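Side-chain contacts in beta-galactosidase (PDB 3TTY), which hydrolyses terminal beta-galactoside bonds as a TIM-barrel glycoside hydrolase and binds galactose in its pocket: residues D270-D275 and N292-L297; T251-F256 and L260-W265. One frame throughout, in Å; residues are numbered along the deposited sequence.

Contact 1 of 2, residues D270-D275 and N292-L297; sequences DVVSWD and NLMRGL. With GLA (alpha-D-galactopyranose), chain H.
With CG anti to its own carbonyl carbon (chi1 -65°) and a bend at chi2 (-64°), Met294 lays CG and SD against Trp274. CG sits over one face of the indole, 3.5 Å from the centroid of the five-membered ring of Trp274 and 12° off the normal. This is a CH-pi contact, offset toward the rim of the indole. SD approaches the same ring obliquely, 4.3 Å from the centroid, which makes a Met-aromatic contact. It also touches the stem of the indole, with Met294 SD 3.7 Å from Trp274 CB. If Trp274 were an alanine, Met294 CG and SD would probably lose the surface they lie on, and a gap would open between strand and helix. The two segments belong to one beta-alpha-beta unit of the TIM barrel. Strand 273-275 leads through helix 284-296 to strand 303-307, and the contact joins the outer side of the barrel to helix 284-296. Val272 and Trp274 both point at the helix, while Ser273 between them points away. Both methyls of Val272 lie near Met294 O, CG1 at 3.9 Å. CG1 of Val272 also lies 4.2 Å from Met294 CB, and CG2 of Val272 lies 3.9 Å from Leu297 CB. All four of these residues are buried. Leu297 also packs on Ala266 of helix 262-266. Beyond Trp274 the strand reaches the sugar, where Asp275 OD2 comes within 3.6 Å of O1 of the galactose.

Contact 2 of 2, residues T251-F256 and L260-W265; sequences TNLMGF and LDYFKW
Tyr262 and Leu253 bury the most surface here, and their side chains run past each other in opposite directions. Leu253 lies over one face of the phenol. Its CB is 3.8 Å from the centroid of the Tyr262 ring and 22° off the normal, a CH-pi contact. The leucine methyls continue along the ring, with Leu253 CD1 3.8 Å from Tyr262 CD1. The tyrosine CG is anti to its own carbonyl carbon (chi1 -80°), which sends the ring from the first turn of helix 262-266 back to the barrel strand. There its OH accepts a hydrogen bond from Met254 N at 3.1 Å, bent to 138° at the hydrogen. Met254 CE touches the same oxygen at 3.7 Å. Gly255 O lies at the ring edge, in plane, 3.4 Å from Tyr262 CD2. Further along, Thr251 CG2 meets the edge of the Trp265 indole, and Thr251 OG1 is hydrogen-bonded to Val147 O. The contact joins the fifth strand of the TIM barrel, 249-253, to the short helix after it. One buried tyrosine therefore serves as an apolar surface for Leu253 and as a polar partner for a backbone N-H just past the strand.

In the fold
Contact 2 precedes contact 1 in the chain, and their centres lie about 8 Å apart. They occupy successive beta-alpha units, since strands 249-253 and 273-275 are parallel neighbours in the barrel. Leu253 N is 2.9 Å from Ser273 O, and Leu253 O is 3.1 Å from Asp275 N, both probable backbone hydrogen bonds. On the outer side, Leu297 of contact 1 packs on Leu253 and Tyr262 of contact 2, which brings the two units into direct side-chain contact. Asn252 and Asp275 belong to the galactose pocket. Asp275 OD2 lies 3.0 Å from Asn252 ND2. Glu150 and Glu307 line the same pocket, and Glu307 is hydrogen-bonded to the sugar.

Contact 1 of 2, residues D270-D275 and N292-L297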
loop_
_atom_site.group_PDB
_atom_site.type_symbol
_atom_site.label_atom_id
_atom_site.label_comp_id
_atom_site.label_asym_id
_atom_site.label_seq_id
_atom_site.Cartn_x
_atom_site.Cartn_y
_atom_site.Cartn_z
ATOM N N ASP A 270 11.491 -0.879 39.060
ATOM C CA ASP A 270 11.721 -0.016 40.224
ATOM C C ASP A 270 11.303 1.419 39.947
ATOM O O ASP A 270 10.829 2.133 40.831
ATOM C CB ASP A 270 13.190 -0.043 40.639
ATOM C CG ASP A 270 13.587 -1.351 41.299
ATOM O OD1 ASP A 270 12.750 -1.958 42.006
ATOM O OD2 ASP A 270 14.739 -1.773 41.101
ATOM N N VAL A 271 11.499 1.828 38.701
ATOM C CA VAL A 271 11.147 3.155 38.242
ATOM C C VAL A 271 10.876 3.054 36.749
ATOM O O VAL A 271 11.470 2.228 36.055
ATOM C CB VAL A 271 12.299 4.154 38.480
ATOM C CG1 VAL A 271 13.427 3.888 37.522
ATOM C CG2 VAL A 271 11.809 5.585 38.327
ATOM N N VAL A 272 9.970 3.883 36.258
ATOM C CA VAL A 272 9.675 3.921 34.841
ATOM C C VAL A 272 10.701 4.806 34.153
ATOM O O VAL A 272 11.247 5.716 34.760
ATOM C CB VAL A 272 8.264 4.469 34.596
ATOM C CG1 VAL A 272 8.051 4.796 33.120
ATOM C CG2 VAL A 272 7.216 3.477 35.112
ATOM N N SER A 273 11.004 4.504 32.896
ATOM C CA SER A 273 11.810 5.393 32.081
ATOM C C SER A 273 11.254 5.288 30.681
ATOM O O SER A 273 10.623 4.279 30.339
ATOM C CB SER A 273 13.285 4.999 32.116
ATOM O OG SER A 273 13.526 3.800 31.402
ATOM N N TRP A 274 11.440 6.328 29.875
ATOM C CA TRP A 274 10.878 6.305 28.529
ATOM C C TRP A 274 11.598 7.221 27.564
ATOM O O TRP A 274 12.436 8.034 27.960
ATOM C CB TRP A 274 9.359 6.559 28.552
ATOM C CG TRP A 274 8.869 7.977 28.389
ATOM C CD1 TRP A 274 8.955 9.001 29.302
ATOM C CD2 TRP A 274 8.142 8.503 27.268
ATOM N NE1 TRP A 274 8.347 10.137 28.802
ATOM C CE2 TRP A 274 7.841 9.857 27.557
ATOM C CE3 TRP A 274 7.724 7.964 26.044
ATOM C CZ2 TRP A 274 7.144 10.674 26.669
ATOM C CZ3 TRP A 274 7.030 8.782 25.157
ATOM C CH2 TRP A 274 6.754 10.122 25.473
ATOM N N ASP A 275 11.257 7.069 26.292
ATOM C CA ASP A 275 11.981 7.701 25.206
ATOM C C ASP A 275 11.017 8.587 24.419
ATOM O O ASP A 275 10.144 8.098 23.708
ATOM C CB ASP A 275 12.614 6.623 24.309
ATOM C CG ASP A 275 13.477 5.613 25.102
ATOM O OD1 ASP A 275 14.013 5.968 26.175
ATOM O OD2 ASP A 275 13.629 4.457 24.648
ATOM N N ASN A 292 2.572 12.101 31.017
ATOM C CA ASN A 292 1.557 11.892 32.038
ATOM C C ASN A 292 1.307 10.405 32.265
ATOM O O ASN A 292 1.355 9.923 33.393
ATOM C CB ASN A 292 0.260 12.586 31.630
ATOM C CG ASN A 292 -0.641 12.892 32.813
ATOM O OD1 ASN A 292 -0.857 12.047 33.692
ATOM N ND2 ASN A 292 -1.173 14.107 32.839
ATOM N N LEU A 293 1.065 9.677 31.182
ATOM C CA LEU A 293 0.827 8.246 31.275
ATOM C C LEU A 293 2.010 7.540 31.918
ATOM O O LEU A 293 1.845 6.551 32.622
ATOM C CB LEU A 293 0.564 7.655 29.885
ATOM C CG LEU A 293 0.318 6.149 29.842
ATOM C CD1 LEU A 293 -0.986 5.802 30.574
ATOM C CD2 LEU A 293 0.269 5.668 28.411
ATOM N N MET A 294 3.217 8.037 31.679
ATOM C CA MET A 294 4.390 7.355 32.210
ATOM C C MET A 294 4.446 7.531 33.721
ATOM O O MET A 294 4.925 6.659 34.456
ATOM C CB MET A 294 5.674 7.867 31.553
ATOM C CG MET A 294 5.797 7.590 30.056
ATOM S SD MET A 294 5.883 5.854 29.596
ATOM C CE MET A 294 4.151 5.500 29.277
ATOM N N ARG A 295 3.974 8.680 34.175
ATOM C CA ARG A 295 3.853 8.938 35.597
ATOM C C ARG A 295 2.795 8.009 36.192
ATOM O O ARG A 295 2.942 7.508 37.306
ATOM C CB ARG A 295 3.457 10.394 35.824
ATOM C CG ARG A 295 3.322 10.776 37.269
ATOM C CD ARG A 295 3.077 12.268 37.398
ATOM N NE ARG A 295 1.687 12.659 37.179
ATOM C CZ ARG A 295 1.269 13.489 36.224
ATOM N NH1 ARG A 295 2.129 14.007 35.350
ATOM N NH2 ARG A 295 -0.021 13.804 36.147
ATOM N N GLY A 296 1.733 7.775 35.433
ATOM C CA GLY A 296 0.630 6.964 35.920
ATOM C C GLY A 296 0.956 5.486 36.015
ATOM O O GLY A 296 0.314 4.746 36.761
ATOM N N LEU A 297 1.958 5.044 35.267
ATOM C CA LEU A 297 2.269 3.624 35.253
ATOM C C LEU A 297 2.548 3.118 36.666
ATOM O O LEU A 297 2.216 1.986 36.993
ATOM C CB LEU A 297 3.443 3.311 34.311
ATOM C CG LEU A 297 3.227 3.537 32.811
ATOM C CD1 LEU A 297 4.413 3.001 31.999
ATOM C CD2 LEU A 297 1.908 2.882 32.360
HETATM C C1 GLA H . 15.101 4.642 20.593
HETATM C C2 GLA H . 16.294 3.739 20.995
HETATM C C3 GLA H . 17.654 4.446 20.860
HETATM C C4 GLA H . 17.699 5.105 19.490
HETATM C C5 GLA H . 16.478 6.014 19.319
HETATM C C6 GLA H . 16.587 6.725 17.965
HETATM O O1 GLA H . 14.799 5.714 21.503
HETATM O O2 GLA H . 16.141 3.286 22.331
HETATM O O3 GLA H . 18.752 3.520 20.957
HETATM O O4 GLA H . 17.645 4.053 18.535
HETATM O O5 GLA H . 15.293 5.210 19.305
HETATM O O6 GLA H . 15.700 7.851 17.926
#

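Contact 2 of 2, residues T251-F256 and L260-W265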
loop_
_atom_site.group_PDB
_atom_site.type_symbol
_atom_site.label_atom_id
_atom_site.label_comp_id
_atom_site.label_asym_id
_atom_site.label_seq_id
_atom_site.Cartn_x
_atom_site.Cartn_y
_atom_site.Cartn_z
ATOM N N THR A 251 13.877 -0.479 32.504
ATOM C CA THR A 251 14.087 -0.674 31.079
ATOM C C THR A 251 13.351 0.469 30.389
ATOM O O THR A 251 12.487 1.089 30.999
ATOM C CB THR A 251 13.630 -2.083 30.586
ATOM O OG1 THR A 251 13.971 -2.229 29.206
ATOM C CG2 THR A 251 12.106 -2.278 30.777
ATOM N N ASN A 252 13.716 0.801 29.156
ATOM C CA ASN A 252 13.168 2.021 28.556
ATOM C C ASN A 252 11.926 1.789 27.688
ATOM O O ASN A 252 11.967 1.033 26.708
ATOM C CB ASN A 252 14.245 2.848 27.826
ATOM C CG ASN A 252 15.059 2.030 26.832
ATOM O OD1 ASN A 252 15.075 0.805 26.883
ATOM N ND2 ASN A 252 15.757 2.714 25.934
ATOM N N LEU A 253 10.829 2.446 28.066
ATOM C CA LEU A 253 9.524 2.220 27.441
ATOM C C LEU A 253 9.206 3.289 26.400
ATOM O O LEU A 253 9.915 4.299 26.289
ATOM C CB LEU A 253 8.408 2.189 28.498
ATOM C CG LEU A 253 8.711 1.425 29.788
ATOM C CD1 LEU A 253 7.488 1.398 30.685
ATOM C CD2 LEU A 253 9.197 0.021 29.501
ATOM N N MET A 254 8.118 3.084 25.664
ATOM C CA MET A 254 7.860 3.902 24.480
ATOM C C MET A 254 6.510 4.608 24.517
ATOM O O MET A 254 5.867 4.784 23.488
ATOM C CB MET A 254 8.026 3.067 23.207
ATOM C CG MET A 254 9.463 2.578 23.021
ATOM S SD MET A 254 9.714 1.415 21.667
ATOM C CE MET A 254 9.050 -0.078 22.394
ATOM N N GLY A 255 6.093 5.016 25.711
ATOM C CA GLY A 255 4.886 5.806 25.857
ATOM C C GLY A 255 3.643 5.048 25.441
ATOM O O GLY A 255 3.341 3.980 25.986
ATOM N N PHE A 256 2.933 5.597 24.460
ATOM C CA PHE A 256 1.696 5.001 23.964
ATOM C C PHE A 256 1.920 3.890 22.936
ATOM O O PHE A 256 1.056 3.617 22.106
ATOM C CB PHE A 256 0.782 6.085 23.397
ATOM C CG PHE A 256 -0.075 6.749 24.439
ATOM C CD1 PHE A 256 -1.321 6.223 24.767
ATOM C CD2 PHE A 256 0.369 7.881 25.101
ATOM C CE1 PHE A 256 -2.109 6.826 25.724
ATOM C CE2 PHE A 256 -0.416 8.485 26.073
ATOM C CZ PHE A 256 -1.654 7.957 26.382
ATOM N N LEU A 260 2.634 -3.501 24.010
ATOM C CA LEU A 260 2.909 -4.016 25.348
ATOM C C LEU A 260 2.002 -3.370 26.395
ATOM O O LEU A 260 1.719 -2.175 26.331
ATOM C CB LEU A 260 4.375 -3.755 25.700
ATOM C CG LEU A 260 5.407 -4.866 25.463
ATOM C CD1 LEU A 260 4.927 -5.963 24.530
ATOM C CD2 LEU A 260 6.749 -4.288 25.016
ATOM N N ASP A 261 1.558 -4.159 27.367
ATOM C CA ASP A 261 0.732 -3.640 28.456
ATOM C C ASP A 261 1.625 -3.041 29.540
ATOM O O ASP A 261 2.005 -3.721 30.483
ATOM C CB ASP A 261 -0.119 -4.765 29.047
ATOM C CG ASP A 261 -1.084 -4.277 30.106
ATOM O OD1 ASP A 261 -1.003 -3.092 30.515
ATOM O OD2 ASP A 261 -1.928 -5.093 30.530
ATOM N N TYR A 262 1.959 -1.763 29.406
ATOM C CA TYR A 262 2.953 -1.155 30.285
ATOM C C TYR A 262 2.534 -1.098 31.754
ATOM O O TYR A 262 3.390 -1.130 32.640
ATOM C CB TYR A 262 3.356 0.233 29.778
ATOM C CG TYR A 262 4.373 0.196 28.655
ATOM C CD1 TYR A 262 5.301 -0.832 28.569
ATOM C CD2 TYR A 262 4.407 1.189 27.680
ATOM C CE1 TYR A 262 6.246 -0.867 27.544
ATOM C CE2 TYR A 262 5.348 1.160 26.666
ATOM C CZ TYR A 262 6.263 0.132 26.602
ATOM O OH TYR A 262 7.200 0.101 25.595
ATOM N N PHE A 263 1.232 -1.024 32.013
ATOM C CA PHE A 263 0.740 -1.042 33.389
ATOM C C PHE A 263 1.209 -2.285 34.106
ATOM O O PHE A 263 1.661 -2.219 35.244
ATOM C CB PHE A 263 -0.787 -0.897 33.453
ATOM C CG PHE A 263 -1.247 0.522 33.322
ATOM C CD1 PHE A 263 -0.917 1.454 34.288
ATOM C CD2 PHE A 263 -1.958 0.941 32.218
ATOM C CE1 PHE A 263 -1.316 2.762 34.166
ATOM C CE2 PHE A 263 -2.351 2.257 32.090
ATOM C CZ PHE A 263 -2.034 3.163 33.059
ATOM N N LYS A 264 1.130 -3.411 33.413
ATOM C CA LYS A 264 1.605 -4.673 33.938
ATOM C C LYS A 264 3.141 -4.696 33.985
ATOM O O LYS A 264 3.739 -5.241 34.915
ATOM C CB LYS A 264 1.035 -5.808 33.086
ATOM C CG LYS A 264 1.563 -7.177 33.417
ATOM C CD LYS A 264 0.663 -8.245 32.807
ATOM C CE LYS A 264 1.226 -9.653 33.015
ATOM N NZ LYS A 264 0.232 -10.688 32.580
ATOM N N TRP A 265 3.786 -4.083 32.998
ATOM C CA TRP A 265 5.247 -3.985 33.025
ATOM C C TRP A 265 5.757 -3.192 34.237
ATOM O O TRP A 265 6.707 -3.609 34.899
ATOM C CB TRP A 265 5.785 -3.380 31.723
ATOM C CG TRP A 265 5.941 -4.382 30.603
ATOM C CD1 TRP A 265 4.937 -5.020 29.929
ATOM C CD2 TRP A 265 7.176 -4.845 30.026
ATOM N NE1 TRP A 265 5.473 -5.874 28.985
ATOM C CE2 TRP A 265 6.843 -5.782 29.023
ATOM C CE3 TRP A 265 8.529 -4.567 30.270
ATOM C CZ2 TRP A 265 7.808 -6.435 28.256
ATOM C CZ3 TRP A 265 9.498 -5.230 29.509
ATOM C CH2 TRP A 265 9.129 -6.153 28.513
#